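Local coordinates for protein carbohydrate kinase, FGGY (Rhodospirillum rubrum, PDB 3IFR) that probably phosphorylates D-xylulose as an FGGY-family carbohydrate kinase of the actin-like ATPase superfamily, at residues 20-25 with 437-442; 32-37 with 60-65. All blocks are in the same frame, centred on the assembly; numbering follows the deposited sequence.

Contact 1. Residues 20-25 with 437-442; sequences IAILVR and SAVGAA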
ATOM      1  N   ILE A  20      10.546  -9.888  -5.841  1.00 19.11           N
ATOM      2  CA  ILE A  20      11.759  -9.635  -5.080  1.00 16.88           C
ATOM      3  C   ILE A  20      11.776 -10.585  -3.923  1.00 17.41           C
ATOM      4  O   ILE A  20      10.749 -10.761  -3.280  1.00 19.32           O
ATOM      5  CB  ILE A  20      11.747  -8.220  -4.543  1.00 16.94           C
ATOM      6  CG1 ILE A  20      11.783  -7.223  -5.704  1.00 18.74           C
ATOM      7  CG2 ILE A  20      12.947  -7.992  -3.628  1.00 18.77           C
ATOM      8  CD1 ILE A  20      11.448  -5.782  -5.283  1.00 20.53           C
ATOM      9  N   ALA A  21      12.912 -11.222  -3.680  1.00 16.80           N
ATOM     10  CA  ALA A  21      13.077 -12.076  -2.506  1.00 20.73           C
ATOM     11  C   ALA A  21      14.350 -11.693  -1.772  1.00 22.82           C
ATOM     12  O   ALA A  21      15.360 -11.370  -2.408  1.00 22.25           O
ATOM     13  CB  ALA A  21      13.175 -13.528  -2.890  1.00 17.91           C
ATOM     14  N   ILE A  22      14.312 -11.804  -0.446  1.00 20.61           N
ATOM     15  CA  ILE A  22      15.492 -11.542   0.366  1.00 24.24           C
ATOM     16  C   ILE A  22      15.749 -12.621   1.407  1.00 23.75           C
ATOM     17  O   ILE A  22      14.814 -13.285   1.904  1.00 21.56           O
ATOM     18  CB  ILE A  22      15.371 -10.205   1.102  1.00 21.96           C
ATOM     19  CG1 ILE A  22      14.278 -10.329   2.165  1.00 22.39           C
ATOM     20  CG2 ILE A  22      15.050  -9.089   0.095  1.00 24.37           C
ATOM     21  CD1 ILE A  22      13.897  -8.999   2.819  1.00 23.81           C
ATOM     22  N   LEU A  23      17.037 -12.783   1.720  1.00 22.82           N
ATOM     23  CA  LEU A  23      17.467 -13.693   2.741  1.00 21.13           C
ATOM     24  C   LEU A  23      18.045 -12.845   3.823  1.00 26.49           C
ATOM     25  O   LEU A  23      18.980 -12.059   3.586  1.00 25.56           O
ATOM     26  CB  LEU A  23      18.549 -14.628   2.216  1.00 23.31           C
ATOM     27  CG  LEU A  23      19.042 -15.704   3.208  1.00 24.86           C
ATOM     28  CD1 LEU A  23      17.901 -16.645   3.645  1.00 24.68           C
ATOM     29  CD2 LEU A  23      20.194 -16.529   2.632  1.00 23.04           C
ATOM     30  N   VAL A  24      17.511 -13.014   5.025  1.00 25.37           N
ATOM     31  CA  VAL A  24      17.977 -12.246   6.169  1.00 24.78           C
ATOM     32  C   VAL A  24      18.546 -13.186   7.202  1.00 24.69           C
ATOM     33  O   VAL A  24      17.969 -14.250   7.492  1.00 23.67           O
ATOM     34  CB  VAL A  24      16.802 -11.518   6.832  1.00 27.73           C
ATOM     35  CG1 VAL A  24      17.255 -10.851   8.106  1.00 27.04           C
ATOM     36  CG2 VAL A  24      16.125 -10.560   5.858  1.00 24.44           C
ATOM     37  N   ARG A  25      19.692 -12.811   7.731  1.00 25.66           N
ATOM     38  CA  ARG A  25      20.224 -13.455   8.917  1.00 28.39           C
ATOM     39  C   ARG A  25      19.861 -12.530  10.057  1.00 30.50           C
ATOM     40  O   ARG A  25      20.245 -11.350  10.062  1.00 26.80           O
ATOM     41  CB  ARG A  25      21.748 -13.562   8.823  1.00 33.92           C
ATOM     42  CG  ARG A  25      22.499 -13.908  10.150  1.00 35.73           C
ATOM     43  CD  ARG A  25      23.999 -13.525  10.032  1.00 37.89           C
ATOM     44  NE  ARG A  25      24.482 -13.803   8.668  1.00 47.95           N
ATOM     45  CZ  ARG A  25      25.458 -13.133   8.056  1.00 50.58           C
ATOM     46  NH1 ARG A  25      26.075 -12.135   8.705  1.00 51.78           N
ATOM     47  NH2 ARG A  25      25.822 -13.463   6.806  1.00 42.11           N
ATOM     48  N   SER A 437       8.654  -4.162   0.835  1.00 28.39           N
ATOM     49  CA  SER A 437       7.705  -5.009   1.542  1.00 23.29           C
ATOM     50  C   SER A 437       8.302  -6.356   1.919  1.00 23.03           C
ATOM     51  O   SER A 437       7.837  -7.015   2.875  1.00 20.69           O
ATOM     52  CB  SER A 437       6.478  -5.267   0.660  1.00 24.18           C
ATOM     53  OG  SER A 437       5.933  -4.088   0.099  1.00 24.35           O
ATOM     54  N   ALA A 438       9.315  -6.785   1.174  1.00 21.52           N
ATOM     55  CA  ALA A 438       9.871  -8.126   1.401  1.00 22.29           C
ATOM     56  C   ALA A 438      10.383  -8.191   2.798  1.00 21.57           C
ATOM     57  O   ALA A 438      10.299  -9.235   3.442  1.00 20.87           O
ATOM     58  CB  ALA A 438      10.981  -8.456   0.439  1.00 21.74           C
ATOM     59  N   VAL A 439      10.905  -7.056   3.264  1.00 21.80           N
ATOM     60  CA  VAL A 439      11.389  -6.930   4.637  1.00 20.44           C
ATOM     61  C   VAL A 439      10.306  -7.089   5.713  1.00 22.11           C
ATOM     62  O   VAL A 439      10.535  -7.737   6.759  1.00 22.09           O
ATOM     63  CB  VAL A 439      12.099  -5.578   4.896  1.00 21.88           C
ATOM     64  CG1 VAL A 439      12.369  -5.455   6.385  1.00 20.12           C
ATOM     65  CG2 VAL A 439      13.373  -5.450   4.065  1.00 22.21           C
ATOM     66  N   GLY A 440       9.151  -6.445   5.496  1.00 22.91           N
ATOM     67  CA  GLY A 440       8.025  -6.600   6.400  1.00 18.75           C
ATOM     68  C   GLY A 440       7.711  -8.086   6.429  1.00 20.16           C
ATOM     69  O   GLY A 440       7.333  -8.651   7.459  1.00 20.49           O
ATOM     70  N   ALA A 441       7.875  -8.745   5.288  1.00 20.43           N
ATOM     71  CA  ALA A 441       7.552 -10.183   5.218  1.00 21.02           C
ATOM     72  C   ALA A 441       8.572 -11.102   5.906  1.00 18.72           C
ATOM     73  O   ALA A 441       8.174 -11.988   6.653  1.00 19.64           O
ATOM     74  CB  ALA A 441       7.249 -10.645   3.764  1.00 19.01           C
ATOM     75  N   ALA A 442       9.870 -10.891   5.690  1.00 18.28           N
ATOM     76  CA  ALA A 442      10.862 -11.652   6.448  1.00 19.05           C
ATOM     77  C   ALA A 442      10.549 -11.519   7.941  1.00 20.52           C
ATOM     78  O   ALA A 442      10.654 -12.486   8.688  1.00 18.98           O
ATOM     79  CB  ALA A 442      12.246 -11.163   6.179  1.00 18.61           C
TER

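Contact 2. Residues 32-37 with 60-65; sequences AVASRP and RAVLAE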
ATOM      1  N   ALA A  32      21.182 -11.794   1.085  1.00 29.14           N
ATOM      2  CA  ALA A  32      21.015 -11.775  -0.375  1.00 28.07           C
ATOM      3  C   ALA A  32      19.697 -11.150  -0.821  1.00 25.59           C
ATOM      4  O   ALA A  32      18.693 -11.209  -0.105  1.00 23.22           O
ATOM      5  CB  ALA A  32      21.117 -13.214  -0.959  1.00 27.27           C
ATOM      6  N   VAL A  33      19.694 -10.603  -2.033  1.00 26.09           N
ATOM      7  CA  VAL A  33      18.466 -10.060  -2.621  1.00 27.95           C
ATOM      8  C   VAL A  33      18.383 -10.541  -4.047  1.00 26.40           C
ATOM      9  O   VAL A  33      19.356 -10.421  -4.777  1.00 29.58           O
ATOM     10  CB  VAL A  33      18.437  -8.490  -2.578  1.00 28.51           C
ATOM     11  CG1 VAL A  33      17.125  -7.939  -3.102  1.00 23.10           C
ATOM     12  CG2 VAL A  33      18.636  -8.012  -1.173  1.00 28.21           C
ATOM     13  N   ALA A  34      17.246 -11.111  -4.450  1.00 26.75           N
ATOM     14  CA  ALA A  34      17.017 -11.400  -5.878  1.00 23.29           C
ATOM     15  C   ALA A  34      15.727 -10.774  -6.422  1.00 21.88           C
ATOM     16  O   ALA A  34      14.725 -10.702  -5.716  1.00 19.67           O
ATOM     17  CB  ALA A  34      17.029 -12.901  -6.136  1.00 23.62           C
ATOM     18  N   SER A  35      15.759 -10.325  -7.681  1.00 21.99           N
ATOM     19  CA  SER A  35      14.566  -9.791  -8.318  1.00 21.71           C
ATOM     20  C   SER A  35      14.356 -10.245  -9.760  1.00 23.72           C
ATOM     21  O   SER A  35      15.249 -10.784 -10.402  1.00 24.19           O
ATOM     22  CB  SER A  35      14.533  -8.268  -8.257  1.00 20.86           C
ATOM     23  OG  SER A  35      15.453  -7.710  -9.169  1.00 24.82           O
ATOM     24  N   ARG A  36      13.144 -10.012 -10.253  1.00 22.56           N
ATOM     25  CA  ARG A  36      12.787 -10.354 -11.615  1.00 22.75           C
ATOM     26  C   ARG A  36      11.636  -9.436 -11.990  1.00 25.23           C
ATOM     27  O   ARG A  36      10.730  -9.195 -11.171  1.00 22.77           O
ATOM     28  CB  ARG A  36      12.328 -11.823 -11.745  1.00 20.90           C
ATOM     29  CG  ARG A  36      13.395 -12.922 -11.559  1.00 20.42           C
ATOM     30  CD  ARG A  36      14.522 -12.825 -12.593  1.00 23.86           C
ATOM     31  NE  ARG A  36      15.455 -13.953 -12.498  1.00 24.30           N
ATOM     32  CZ  ARG A  36      16.474 -13.994 -11.647  1.00 21.43           C
ATOM     33  NH1 ARG A  36      16.660 -12.980 -10.825  1.00 20.37           N
ATOM     34  NH2 ARG A  36      17.296 -15.045 -11.603  1.00 19.97           N
ATOM     35  N   PRO A  37      11.653  -8.938 -13.238  1.00 26.84           N
ATOM     36  CA  PRO A  37      10.594  -8.074 -13.748  1.00 25.55           C
ATOM     37  C   PRO A  37       9.274  -8.859 -13.921  1.00 24.16           C
ATOM     38  O   PRO A  37       9.286 -10.067 -14.192  1.00 19.69           O
ATOM     39  CB  PRO A  37      11.146  -7.639 -15.126  1.00 24.93           C
ATOM     40  CG  PRO A  37      12.597  -7.967 -15.081  1.00 26.63           C
ATOM     41  CD  PRO A  37      12.661  -9.213 -14.277  1.00 24.29           C
ATOM     42  N   ARG A  60      10.125 -18.914  -8.221  1.00 18.61           N
ATOM     43  CA  ARG A  60      11.095 -19.983  -8.308  1.00 19.14           C
ATOM     44  C   ARG A  60      12.462 -19.469  -8.589  1.00 18.50           C
ATOM     45  O   ARG A  60      13.396 -19.885  -7.944  1.00 21.91           O
ATOM     46  CB  ARG A  60      10.717 -20.920  -9.465  1.00 23.24           C
ATOM     47  CG  ARG A  60       9.561 -21.840  -9.134  1.00 23.36           C
ATOM     48  CD  ARG A  60       9.139 -22.561 -10.347  1.00 23.63           C
ATOM     49  NE  ARG A  60      10.146 -23.560 -10.692  1.00 28.58           N
ATOM     50  CZ  ARG A  60      10.343 -24.038 -11.923  1.00 28.86           C
ATOM     51  NH1 ARG A  60       9.615 -23.591 -12.942  1.00 28.16           N
ATOM     52  NH2 ARG A  60      11.295 -24.943 -12.123  1.00 28.92           N
ATOM     53  N   ALA A  61      12.593 -18.565  -9.554  1.00 17.65           N
ATOM     54  CA  ALA A  61      13.922 -18.053  -9.963  1.00 21.01           C
ATOM     55  C   ALA A  61      14.672 -17.317  -8.850  1.00 23.35           C
ATOM     56  O   ALA A  61      15.886 -17.500  -8.628  1.00 26.84           O
ATOM     57  CB  ALA A  61      13.783 -17.122 -11.160  1.00 19.11           C
ATOM     58  N   VAL A  62      13.931 -16.450  -8.183  1.00 20.62           N
ATOM     59  CA  VAL A  62      14.446 -15.545  -7.175  1.00 21.35           C
ATOM     60  C   VAL A  62      14.765 -16.307  -5.870  1.00 21.70           C
ATOM     61  O   VAL A  62      15.751 -16.040  -5.224  1.00 22.00           O
ATOM     62  CB  VAL A  62      13.341 -14.511  -6.964  1.00 23.78           C
ATOM     63  CG1 VAL A  62      12.807 -14.524  -5.552  1.00 21.46           C
ATOM     64  CG2 VAL A  62      13.699 -13.163  -7.514  1.00 21.34           C
ATOM     65  N   LEU A  63      13.942 -17.277  -5.489  1.00 21.25           N
ATOM     66  CA  LEU A  63      14.271 -18.117  -4.326  1.00 23.99           C
ATOM     67  C   LEU A  63      15.527 -18.956  -4.605  1.00 22.19           C
ATOM     68  O   LEU A  63      16.456 -18.942  -3.830  1.00 21.79           O
ATOM     69  CB  LEU A  63      13.092 -19.030  -3.911  1.00 20.49           C
ATOM     70  CG  LEU A  63      11.845 -18.275  -3.456  1.00 21.45           C
ATOM     71  CD1 LEU A  63      10.599 -19.181  -3.253  1.00 21.68           C
ATOM     72  CD2 LEU A  63      12.176 -17.528  -2.192  1.00 17.59           C
ATOM     73  N   ALA A  64      15.544 -19.689  -5.715  1.00 22.49           N
ATOM     74  CA  ALA A  64      16.755 -20.410  -6.105  1.00 21.26           C
ATOM     75  C   ALA A  64      17.996 -19.495  -6.193  1.00 21.76           C
ATOM     76  O   ALA A  64      19.093 -19.852  -5.763  1.00 21.66           O
ATOM     77  CB  ALA A  64      16.522 -21.089  -7.394  1.00 18.81           C
ATOM     78  N   GLU A  65      17.839 -18.294  -6.729  1.00 25.00           N
ATOM     79  CA  GLU A  65      18.996 -17.387  -6.817  1.00 22.67           C
ATOM     80  C   GLU A  65      19.495 -16.989  -5.426  1.00 23.60           C
ATOM     81  O   GLU A  65      20.692 -16.817  -5.222  1.00 24.00           O
ATOM     82  CB  GLU A  65      18.676 -16.147  -7.635  1.00 21.08           C
ATOM     83  CG  GLU A  65      19.898 -15.264  -7.803  1.00 25.24           C
ATOM     84  CD  GLU A  65      19.614 -13.988  -8.553  1.00 26.43           C
ATOM     85  OE1 GLU A  65      19.066 -14.072  -9.682  1.00 28.25           O
ATOM     86  OE2 GLU A  65      19.956 -12.901  -8.035  1.00 25.85           O
TER

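Contact 1. Residues 20-25 with 437-442
I22 lays its terminal methyl over the flat backbone of A438 and V439: CD1 sits above one face of the peptide group linking them, 3.6 Å from A438 C. This peptide is the flat group met here, as the side chains that touch are all aliphatic. CD1 also touches A438 CB and V439 CG2, both at 3.8 Å, and so rests in the angle between them. CG1 of I22 stands between backbone N and carbonyl carbon (chi1 69°), and the chain then extends (chi2 -171°) to deliver CD1 to the helix. Further along the strand, V24 CG2 meets A442 CB at 3.9 Å, one helical turn after A438. I20 adds only a looser fringe beside A438 CB. The strand and helix axes pass 8.3 Å apart at -45°, consistent with alanines at 438 and 442 facing the strand. The same turns of the helix also touch strands 8-14 (A442 on V9) and 77-84 (A441 on C81 and T83). These strands belong to the ribonuclease H-like core of an actin-like ATPase domain; the helix comes from the C-terminal part of the chain. The purely apolar chemistry implies an interdomain joint held by close fit and burial.

Contact 2. Residues 32-37 with 60-65
R36 and E65 form the polar part of this contact, a salt bridge between a strand and the helix running nearly antiparallel to it (159°). The arginine grips with NH1 and NH2 together, yet both converge on a single carboxylate oxygen: NH2 lies 2.8 Å from E65 OE1 and NH1 2.9 Å from the same OE1. OE1 lies close to the guanidinium plane, at its edge. NH2 meets it nearly along the C-O axis, whereas NH1 comes from above the carboxylate plane, and the two planes are 37° apart. A second bond from R36 NH1, 2.6 Å to S35 O, ties the guanidinium back to its own strand. The arginine chain bends at chi2, turning CD back from a fully extended course.

Apolar packing centres on A34, whose CB points at the helix. With CG anti to the backbone N (chi1 -176°), E65 runs past this methyl, touching it with CB (3.9 Å from A34 CB), CG and CD. V62 presents a methyl to A34 CB and to the A34 carbonyl, but its chi1 is nearly eclipsed and the exact placing of its branches is doubtful.

Mixed van der Waals contacts complete the set. E65 OE2 rests 3.5 Å from A34 CB, and A61 CB lies obliquely to the guanidinium, 3.8 Å from R36 NE.

Helix 52-70 packs on one face of the ribonuclease H-like sheet, across its outermost strand 29-37 and on to 18-25 and 8-14, with V62 on L12. Such a helix-on-sheet layer belongs to the core of an actin-like ATPase domain. With both guanidinium bonds on OE1, negative charge would probably be drawn toward that oxygen, and the bond to S35 O limits the arginine's rotation; the ion pair thus borders a small apolar patch centred on A34.

How the contacts relate
Contacts 1 and 2 hold neighbouring strands of one sheet, 18-25 and 29-37, and their centres lie about 11 Å apart. Backbone bonds between A21 and A34 and between L23 and A32 join the strands, so the two helices sit on opposite faces of one hydrogen-bonded strand pair. Helix 437-448 meets the face toward which I22 and V24 point; helix 52-70 lies on the other face, where A21 and L23 point. Contact 1 is buried, wholly apolar and brings together the N- and C-terminal parts of the kinase. Contact 2 is partly buried, stays within the N-terminal domain and, at the outermost strand, adds a salt bridge to its apolar packing.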